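Local coordinates for putative epimerase (Burkholderia cenocepacia, PDB 4LW8) that probably acts as an NAD(P)-dependent sugar-nucleotide epimerase in the biosynthesis of the lipopolysaccharide O-antigen, at the interface of chains A and B. Sequence-based numbering; all coordinates share one arbitrary frame. Chains: chain A/B, Putative epimerase.

Contact 1: the interface of chains A and B. Residues chain A 115, 170, 173; chain B 107, 156-159, 162.
The carboxylate oxygen OD1 of B:Asp159 is held by its own chain and, through a water, by the partner. The phenol OH of B:Tyr107 donates a 2.6 Å hydrogen bond to OD1, using the anti lone pair, the one pointing away from OD2. Water 1 lies 2.8 Å from the same OD1. That water is also 2.7 Å from the carbonyl O of A:Ala170, close to the end of helix 159-172 in the partner, and so joins the two chains. OD2 takes the salt bridge instead, with A:Arg115 NE donating to it at 3.1 Å (146° at the hydrogen). The guanidinium and carboxylate planes are 60° apart, and NE meets OD2 from above the carboxylate plane; the pair is not a flat two-pronged one. Arginine suits this place because its chain, extended from CG to NE with CG anti to the backbone N (chi1 -168°), spans the gap from helix 103-122. A:Leu173 packs on the turn that leads into helix 159-172 of chain B, CD1 at its first residue and CD2 further back. CD1 lies 3.8 Å from B:Asn158 CA. CD2 lies 3.8 Å from B:Ala157 CA and also touches the carbonyl of B:Pro156. The methyl of B:Ala157 points away, and leucine fits because its two branch methyls reach separate points of that backbone. Beside the carboxylate, the methyl of A:Ala170 rests near the tyrosine OH. The patch thus joins opposite ends of two antiparallel helices, probably stabilising the dimer and steadying the start of the helix that carries the YxxxK catalytic motif.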
# COMPACT_ATOMS: atom_id res chain seq x y z
N ARG A 115 6.89 3.48 9.59
CA ARG A 115 5.96 4.03 10.56
C ARG A 115 6.63 4.18 11.94
O ARG A 115 6.44 5.20 12.62
CB ARG A 115 4.70 3.17 10.66
CG ARG A 115 3.57 3.84 11.43
CD ARG A 115 2.41 2.91 11.72
NE ARG A 115 1.32 3.64 12.37
CZ ARG A 115 1.28 3.94 13.67
NH1 ARG A 115 2.27 3.55 14.47
NH2 ARG A 115 0.26 4.61 14.17
N ALA A 170 1.34 5.44 3.91
CA ALA A 170 1.42 5.34 5.37
C ALA A 170 2.12 6.56 5.95
O ALA A 170 1.72 7.08 6.99
CB ALA A 170 2.17 4.06 5.79
N LEU A 173 0.22 9.96 6.49
CA LEU A 173 -0.64 10.08 7.68
C LEU A 173 0.04 10.94 8.75
O LEU A 173 -0.62 11.43 9.65
CB LEU A 173 -0.99 8.70 8.26
CG LEU A 173 -1.62 7.69 7.28
CD1 LEU A 173 -1.88 6.36 7.96
CD2 LEU A 173 -2.93 8.25 6.69
N TYR B 107 -1.73 -4.18 8.73
CA TYR B 107 -1.04 -4.34 7.45
C TYR B 107 -0.77 -5.80 7.10
O TYR B 107 -0.97 -6.20 5.95
CB TYR B 107 0.27 -3.55 7.46
CG TYR B 107 0.05 -2.06 7.38
CD1 TYR B 107 -0.43 -1.48 6.22
CD2 TYR B 107 0.33 -1.22 8.47
CE1 TYR B 107 -0.63 -0.11 6.12
CE2 TYR B 107 0.12 0.16 8.39
CZ TYR B 107 -0.35 0.71 7.19
OH TYR B 107 -0.55 2.07 7.07
N PRO B 156 -6.02 7.69 1.46
CA PRO B 156 -6.43 6.98 2.67
C PRO B 156 -6.00 7.74 3.93
O PRO B 156 -4.88 8.26 3.94
CB PRO B 156 -5.71 5.63 2.54
CG PRO B 156 -4.54 5.92 1.64
CD PRO B 156 -5.10 6.87 0.64
N ALA B 157 -6.86 7.84 4.94
CA ALA B 157 -6.60 8.76 6.04
C ALA B 157 -6.29 8.05 7.36
O ALA B 157 -6.13 8.70 8.40
CB ALA B 157 -7.79 9.74 6.22
N ASN B 158 -6.18 6.73 7.34
CA ASN B 158 -5.64 6.01 8.49
C ASN B 158 -4.98 4.73 8.00
O ASN B 158 -5.09 4.40 6.82
CB ASN B 158 -6.73 5.71 9.55
CG ASN B 158 -7.93 4.93 9.00
OD1 ASN B 158 -7.78 3.97 8.24
ND2 ASN B 158 -9.11 5.33 9.40
N ASP B 159 -4.27 4.05 8.89
CA ASP B 159 -3.51 2.86 8.52
C ASP B 159 -4.42 1.77 7.97
O ASP B 159 -4.04 1.03 7.05
CB ASP B 159 -2.73 2.31 9.71
CG ASP B 159 -1.59 3.22 10.13
OD1 ASP B 159 -0.68 3.45 9.31
OD2 ASP B 159 -1.60 3.67 11.29
N VAL B 162 -5.05 2.69 4.42
CA VAL B 162 -3.83 2.47 3.66
C VAL B 162 -3.67 0.97 3.37
O VAL B 162 -3.35 0.60 2.25
CB VAL B 162 -2.55 2.99 4.38
CG1 VAL B 162 -1.30 2.60 3.61
CG2 VAL B 162 -2.60 4.52 4.55
O HOH W 1 1.29 5.41 9.13

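Contact 2: the interface of chains A and B. Residues chain A 107, 157-159, 162; chain B 115, 169-170, 173.
A:Val162 and B:Leu173 reach toward each other tip to tip, CG2 of the valine lying 4.0 Å from CD1 of the leucine. The other valine methyl, CG1, rests 3.9 Å from CB of B:Tyr169, whose ring leads away. A beta-branched residue fits well, since its methyls diverge directly from CB: CG2 lies between the B:Tyr169 carbonyl and the leucine methyl, CG1 over B:Tyr169 CB and the backbone N of B:Ala170. Alanine at B:Ala170 keeps the helix surface low, and its CB comes 3.5 Å from the phenol oxygen OH of A:Tyr107. B:Leu173 carries the apolar contact on to the turn before helix 159-172 of chain A, its CD2 meeting A:Ala157 CA at 3.7 Å while CD1 lies by A:Asn158 and A:Asp159. The methyl that faces the valine therefore also borders the aspartate, where apolar and polar contacts join. B:Arg115 comes to that carboxylate roughly at right angles to the leucine methyl, and its NE donates to A:Asp159 OD2 at 3.1 Å in a salt bridge. It meets OD2 from above the carboxylate plane, guanidinium and carboxylate standing 57° apart. Further out, A:Tyr107 positions the aspartate from within its own chain. With CG anti to its carbonyl carbon (chi1 -72°), it sends its ring from helix 103-122 toward helix 159-172, with A:Asp159 OD1 and A:Val162 CG1 at the ring's edge. A rigid aromatic spacer ending in a hydroxyl suits this task: A:Tyr107 OH donates to A:Asp159 OD1 at 2.5 Å. Water 2 lies 2.9 Å from that OD1. The same water is 2.8 Å from the carbonyl O of B:Ala170.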
# COMPACT_ATOMS: atom_id res chain seq x y z
N TYR A 107 6.91 -6.21 3.38
CA TYR A 107 5.84 -5.29 3.78
C TYR A 107 6.04 -4.74 5.20
O TYR A 107 5.92 -3.54 5.43
CB TYR A 107 4.48 -5.98 3.65
CG TYR A 107 4.07 -6.16 2.20
CD1 TYR A 107 3.74 -5.05 1.41
CD2 TYR A 107 4.02 -7.42 1.62
CE1 TYR A 107 3.35 -5.21 0.07
CE2 TYR A 107 3.64 -7.59 0.28
CZ TYR A 107 3.30 -6.47 -0.48
OH TYR A 107 2.92 -6.63 -1.78
N ALA A 157 4.85 -3.49 -9.81
CA ALA A 157 4.80 -4.79 -10.48
C ALA A 157 5.42 -5.93 -9.66
O ALA A 157 5.53 -7.05 -10.14
CB ALA A 157 5.47 -4.70 -11.85
N ASN A 158 5.82 -5.65 -8.43
CA ASN A 158 6.19 -6.71 -7.50
C ASN A 158 5.92 -6.26 -6.07
O ASN A 158 5.60 -5.09 -5.84
CB ASN A 158 7.65 -7.14 -7.70
CG ASN A 158 8.62 -5.97 -7.59
OD1 ASN A 158 8.54 -5.14 -6.68
ND2 ASN A 158 9.54 -5.89 -8.54
N ASP A 159 6.02 -7.18 -5.11
CA ASP A 159 5.69 -6.85 -3.72
C ASP A 159 6.58 -5.76 -3.16
O ASP A 159 6.12 -4.91 -2.40
CB ASP A 159 5.78 -8.10 -2.82
CG ASP A 159 4.66 -9.08 -3.10
OD1 ASP A 159 3.48 -8.73 -2.92
OD2 ASP A 159 4.95 -10.20 -3.53
N VAL A 162 5.17 -2.51 -4.42
CA VAL A 162 3.92 -2.26 -3.71
C VAL A 162 4.20 -1.74 -2.29
O VAL A 162 3.56 -0.78 -1.82
CB VAL A 162 3.04 -3.52 -3.61
CG1 VAL A 162 1.81 -3.26 -2.71
CG2 VAL A 162 2.60 -3.99 -5.02
N ARG B 115 -2.66 -11.88 0.22
CA ARG B 115 -1.69 -12.52 -0.65
C ARG B 115 -1.68 -14.04 -0.46
O ARG B 115 -1.57 -14.79 -1.44
CB ARG B 115 -0.27 -11.97 -0.39
CG ARG B 115 0.74 -12.37 -1.46
CD ARG B 115 2.20 -12.05 -1.07
NE ARG B 115 3.12 -12.34 -2.18
CZ ARG B 115 3.58 -13.55 -2.45
NH1 ARG B 115 3.21 -14.58 -1.69
NH2 ARG B 115 4.39 -13.74 -3.48
N TYR B 169 -3.28 -3.20 -4.56
CA TYR B 169 -2.09 -3.24 -5.40
C TYR B 169 -1.37 -4.58 -5.33
O TYR B 169 -0.85 -5.08 -6.34
CB TYR B 169 -1.12 -2.12 -5.02
CG TYR B 169 -1.50 -0.76 -5.57
CD1 TYR B 169 -1.36 -0.47 -6.93
CD2 TYR B 169 -2.00 0.24 -4.73
CE1 TYR B 169 -1.70 0.77 -7.43
CE2 TYR B 169 -2.37 1.49 -5.24
CZ TYR B 169 -2.20 1.75 -6.57
OH TYR B 169 -2.52 2.98 -7.06
N ALA B 170 -1.30 -5.15 -4.13
CA ALA B 170 -0.67 -6.46 -3.95
C ALA B 170 -1.48 -7.53 -4.71
O ALA B 170 -0.91 -8.46 -5.27
CB ALA B 170 -0.55 -6.81 -2.47
N LEU B 173 -0.94 -7.98 -8.61
CA LEU B 173 0.23 -8.76 -9.05
C LEU B 173 -0.14 -10.17 -9.49
O LEU B 173 0.65 -10.87 -10.13
CB LEU B 173 1.25 -8.85 -7.92
CG LEU B 173 1.71 -7.52 -7.32
CD1 LEU B 173 2.74 -7.78 -6.22
CD2 LEU B 173 2.27 -6.61 -8.41
O HOH W 2 1.02 -9.97 -3.82

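Contact 1 and contact 2 are twins related by the two-fold axis of the A-B pair, with the chains exchanged; the centres of their C-alpha atoms lie about 16 Å apart. Both draw on helices 103-122 and 159-172 of each chain. Each copy of helix 159-172 offers its start to one contact and its end to the other, which is possible because the paired helices run antiparallel. Together the four helices form the bundle typical of dimers in this enzyme family, suggesting that the deposited pair is the biological dimer and that the two active-site helices support each other.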